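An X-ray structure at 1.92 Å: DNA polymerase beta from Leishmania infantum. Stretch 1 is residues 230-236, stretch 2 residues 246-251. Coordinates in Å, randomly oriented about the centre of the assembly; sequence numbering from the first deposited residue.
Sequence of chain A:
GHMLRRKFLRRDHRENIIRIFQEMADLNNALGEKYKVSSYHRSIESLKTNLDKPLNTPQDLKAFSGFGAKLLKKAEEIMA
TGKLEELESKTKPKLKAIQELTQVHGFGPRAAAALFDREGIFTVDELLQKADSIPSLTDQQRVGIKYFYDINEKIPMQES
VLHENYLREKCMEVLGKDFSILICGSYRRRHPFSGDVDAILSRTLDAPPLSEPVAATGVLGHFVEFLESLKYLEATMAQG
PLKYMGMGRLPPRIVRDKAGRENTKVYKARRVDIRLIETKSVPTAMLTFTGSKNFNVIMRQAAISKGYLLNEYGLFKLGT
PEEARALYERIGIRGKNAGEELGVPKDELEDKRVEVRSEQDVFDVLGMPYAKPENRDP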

ATOM      1  N   LEU A 230     -17.579  12.122   2.371  1.00 19.48           N
ATOM      2  CA  LEU A 230     -17.021  13.204   3.187  1.00 22.21           C
ATOM      3  C   LEU A 230     -16.093  14.127   2.390  1.00 25.16           C
ATOM      4  O   LEU A 230     -15.598  15.123   2.918  1.00 22.71           O
ATOM      5  CB  LEU A 230     -16.245  12.620   4.372  1.00 19.53           C
ATOM      6  CG  LEU A 230     -17.109  11.986   5.462  1.00 20.64           C
ATOM      7  CD1 LEU A 230     -16.257  11.116   6.385  1.00 22.79           C
ATOM      8  CD2 LEU A 230     -17.843  13.064   6.237  1.00 24.92           C
ATOM      9  N   LYS A 231     -15.865  13.790   1.123  1.00 23.92           N
ATOM     10  CA  LYS A 231     -14.958  14.535   0.247  1.00 21.28           C
ATOM     11  C   LYS A 231     -13.486  14.461   0.686  1.00 23.20           C
ATOM     12  O   LYS A 231     -12.671  15.316   0.309  1.00 23.80           O
ATOM     13  CB  LYS A 231     -15.394  15.998   0.089  1.00 19.93           C
ATOM     14  CG  LYS A 231     -16.856  16.181  -0.311  1.00 29.72           C
ATOM     15  CD  LYS A 231     -17.183  15.429  -1.581  1.00 43.05           C
ATOM     16  CE  LYS A 231     -18.670  15.537  -1.909  1.00 69.57           C
ATOM     17  NZ  LYS A 231     -19.032  14.795  -3.153  1.00 73.55           N
ATOM     18  N   TYR A 232     -13.152  13.446   1.479  1.00 19.12           N
ATOM     19  CA  TYR A 232     -11.743  13.165   1.791  1.00 18.36           C
ATOM     20  C   TYR A 232     -11.100  12.461   0.594  1.00 19.09           C
ATOM     21  O   TYR A 232     -10.157  12.986   0.001  1.00 20.75           O
ATOM     22  CB  TYR A 232     -11.621  12.313   3.063  1.00 19.27           C
ATOM     23  CG  TYR A 232     -10.201  11.855   3.382  1.00 17.60           C
ATOM     24  CD1 TYR A 232      -9.285  12.716   3.983  1.00 17.61           C
ATOM     25  CD2 TYR A 232      -9.790  10.557   3.099  1.00 17.74           C
ATOM     26  CE1 TYR A 232      -7.964  12.292   4.293  1.00 19.75           C
ATOM     27  CE2 TYR A 232      -8.479  10.123   3.389  1.00 20.17           C
ATOM     28  CZ  TYR A 232      -7.580  10.991   3.986  1.00 19.71           C
ATOM     29  OH  TYR A 232      -6.306  10.541   4.278  1.00 18.83           O
ATOM     30  N   LEU A 233     -11.618  11.285   0.221  1.00 20.43           N
ATOM     31  CA  LEU A 233     -11.163  10.617  -1.005  1.00 18.43           C
ATOM     32  C   LEU A 233     -11.796  11.306  -2.218  1.00 25.45           C
ATOM     33  O   LEU A 233     -13.022  11.406  -2.306  1.00 21.04           O
ATOM     34  CB  LEU A 233     -11.505   9.112  -1.001  1.00 17.96           C
ATOM     35  CG  LEU A 233     -10.755   8.252   0.035  1.00 16.01           C
ATOM     36  CD1 LEU A 233     -11.123   6.759  -0.114  1.00 19.32           C
ATOM     37  CD2 LEU A 233      -9.230   8.450  -0.066  1.00 17.34           C
ATOM     38  N   GLU A 234     -10.969  11.793  -3.143  1.00 18.37           N
ATOM     39  CA  GLU A 234     -11.492  12.567  -4.267  1.00 20.64           C
ATOM     40  C   GLU A 234     -11.147  12.017  -5.649  1.00 23.65           C
ATOM     41  O   GLU A 234     -11.672  12.497  -6.659  1.00 22.30           O
ATOM     42  CB  GLU A 234     -11.128  14.060  -4.137  1.00 27.97           C
ATOM     43  CG  GLU A 234      -9.647  14.373  -4.083  1.00 25.09           C
ATOM     44  CD  GLU A 234      -9.365  15.884  -4.086  1.00 26.12           C
ATOM     45  OE1 GLU A 234      -9.672  16.573  -3.091  1.00 26.36           O
ATOM     46  OE2 GLU A 234      -8.840  16.383  -5.098  1.00 22.92           O
ATOM     47  N   ALA A 235     -10.273  11.015  -5.704  1.00 20.12           N
ATOM     48  CA  ALA A 235      -9.951  10.368  -6.978  1.00 21.87           C
ATOM     49  C   ALA A 235      -9.432   8.962  -6.721  1.00 21.04           C
ATOM     50  O   ALA A 235      -8.784   8.725  -5.700  1.00 20.93           O
ATOM     51  CB  ALA A 235      -8.906  11.199  -7.764  1.00 24.62           C
ATOM     52  N   THR A 236      -9.716   8.025  -7.630  1.00 17.68           N
ATOM     53  CA  THR A 236      -9.288   6.630  -7.443  1.00 17.71           C
ATOM     54  C   THR A 236      -8.349   6.168  -8.551  1.00 17.70           C
ATOM     55  O   THR A 236      -8.672   6.298  -9.724  1.00 19.21           O
ATOM     56  CB  THR A 236     -10.509   5.673  -7.418  1.00 24.82           C
ATOM     57  OG1 THR A 236     -11.336   5.992  -6.298  1.00 22.25           O
ATOM     58  CG2 THR A 236     -10.060   4.196  -7.325  1.00 20.57           C
ATOM     59  N   GLY A 246      -5.748   5.764  -3.993  1.00 19.78           N
ATOM     60  CA  GLY A 246      -6.390   6.985  -4.457  1.00 21.50           C
ATOM     61  C   GLY A 246      -5.764   8.261  -3.903  1.00 20.80           C
ATOM     62  O   GLY A 246      -4.647   8.239  -3.377  1.00 20.14           O
ATOM     63  N   MET A 247      -6.481   9.373  -4.036  1.00 17.80           N
ATOM     64  CA  MET A 247      -6.017  10.667  -3.544  1.00 16.13           C
ATOM     65  C   MET A 247      -6.954  11.107  -2.422  1.00 18.30           C
ATOM     66  O   MET A 247      -8.175  11.163  -2.611  1.00 19.70           O
ATOM     67  CB  MET A 247      -6.040  11.727  -4.656  1.00 17.39           C
ATOM     68  CG  MET A 247      -5.185  11.405  -5.888  1.00 20.35           C
ATOM     69  SD  MET A 247      -3.416  11.228  -5.541  1.00 19.93           S
ATOM     70  CE  MET A 247      -3.054  12.855  -4.857  1.00 17.41           C
ATOM     71  N   GLY A 248      -6.378  11.391  -1.259  1.00 18.95           N
ATOM     72  CA  GLY A 248      -7.129  11.861  -0.108  1.00 15.26           C
ATOM     73  C   GLY A 248      -6.658  13.236   0.357  1.00 19.67           C
ATOM     74  O   GLY A 248      -5.460  13.510   0.420  1.00 19.03           O
ATOM     75  N   ARG A 249      -7.604  14.105   0.684  1.00 16.58           N
ATOM     76  CA  ARG A 249      -7.281  15.482   1.079  1.00 18.13           C
ATOM     77  C   ARG A 249      -8.009  15.833   2.372  1.00 23.23           C
ATOM     78  O   ARG A 249      -9.238  15.741   2.427  1.00 20.27           O
ATOM     79  CB  ARG A 249      -7.718  16.450  -0.025  1.00 21.41           C
ATOM     80  CG  ARG A 249      -7.290  17.912   0.189  1.00 22.85           C
ATOM     81  CD  ARG A 249      -8.044  18.882  -0.735  1.00 21.04           C
ATOM     82  NE  ARG A 249      -7.958  18.564  -2.166  1.00 21.81           N
ATOM     83  CZ  ARG A 249      -7.101  19.112  -3.029  1.00 24.80           C
ATOM     84  NH1 ARG A 249      -6.193  20.001  -2.628  1.00 20.40           N
ATOM     85  NH2 ARG A 249      -7.141  18.753  -4.310  1.00 20.18           N
ATOM     86  N   LEU A 250      -7.270  16.224   3.411  1.00 20.83           N
ATOM     87  CA  LEU A 250      -7.900  16.661   4.660  1.00 19.60           C
ATOM     88  C   LEU A 250      -8.788  17.890   4.398  1.00 21.73           C
ATOM     89  O   LEU A 250      -8.455  18.741   3.576  1.00 20.69           O
ATOM     90  CB  LEU A 250      -6.840  17.002   5.721  1.00 23.69           C
ATOM     91  CG  LEU A 250      -5.963  15.865   6.276  1.00 26.88           C
ATOM     92  CD1 LEU A 250      -4.683  16.422   6.879  1.00 21.66           C
ATOM     93  CD2 LEU A 250      -6.717  15.000   7.310  1.00 23.23           C
ATOM     94  N   PRO A 251      -9.939  17.977   5.086  1.00 25.66           N
ATOM     95  CA  PRO A 251     -10.794  19.154   4.906  1.00 27.84           C
ATOM     96  C   PRO A 251     -10.112  20.417   5.436  1.00 28.59           C
ATOM     97  O   PRO A 251      -9.226  20.321   6.300  1.00 29.25           O
ATOM     98  CB  PRO A 251     -12.045  18.817   5.741  1.00 27.01           C
ATOM     99  CG  PRO A 251     -11.586  17.832   6.733  1.00 33.18           C
ATOM    100  CD  PRO A 251     -10.502  17.020   6.054  1.00 26.81           C
TER
HETATM  101  O   HOH W   1     -11.424  17.356   1.961  1.00 26.54           O

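What is the strongest polar link between the two stretches? It is the salt bridge between E234 and R249, where two hydrogen bonds join carboxylate and guanidinium: R249 NE donates to E234 OE1 at 2.8 Å, and R249 NH2 donates to E234 OE2 at 3.0 Å. The first is almost straight, with an angle of 176° at the hydrogen, and OE1 lies near the guanidinium plane, so charge and direction reinforce each other.

How do the backbones hold together? The strands run antiparallel, and three main-chain hydrogen bonds tie the two stretches: R249 N to Y232 O, E234 N to M247 O, and M247 N to A235 O, each 2.9 Å long. The register is not perfectly regular. L233 faces G248 and T236 faces G246 in non-hydrogen-bonded pairs, yet E234 lies between L233 and A235 without a bridge partner of its own, and A235 N, buried by the contact, finds no partner in the model. One water donates through its O to K231 O at 2.9 Å and to R249 O at 2.8 Å, bridging carbonyls that could not bond each other directly.

Why does glycine suit positions 246 and 248? Both let the neighbouring chain come close. An ideal CB on G246 would lie 2.6 Å from A235 O, and one on G248 would lie 2.9 Å from Y232 CE2. Without it, G248 CA sits over one face of the Y232 ring, 4.2 Å from the ring centroid, in a CH-pi contact.

What packing completes the contact? Apolar contacts are looser: Y232 CE1 approaches L250 CD2 at 4.2 Å, and A235 CB meets M247 CG at the same distance. L233 CD2 reaches to 4.0 Å from G248 CA, on the sheet face that L233 shares with T236.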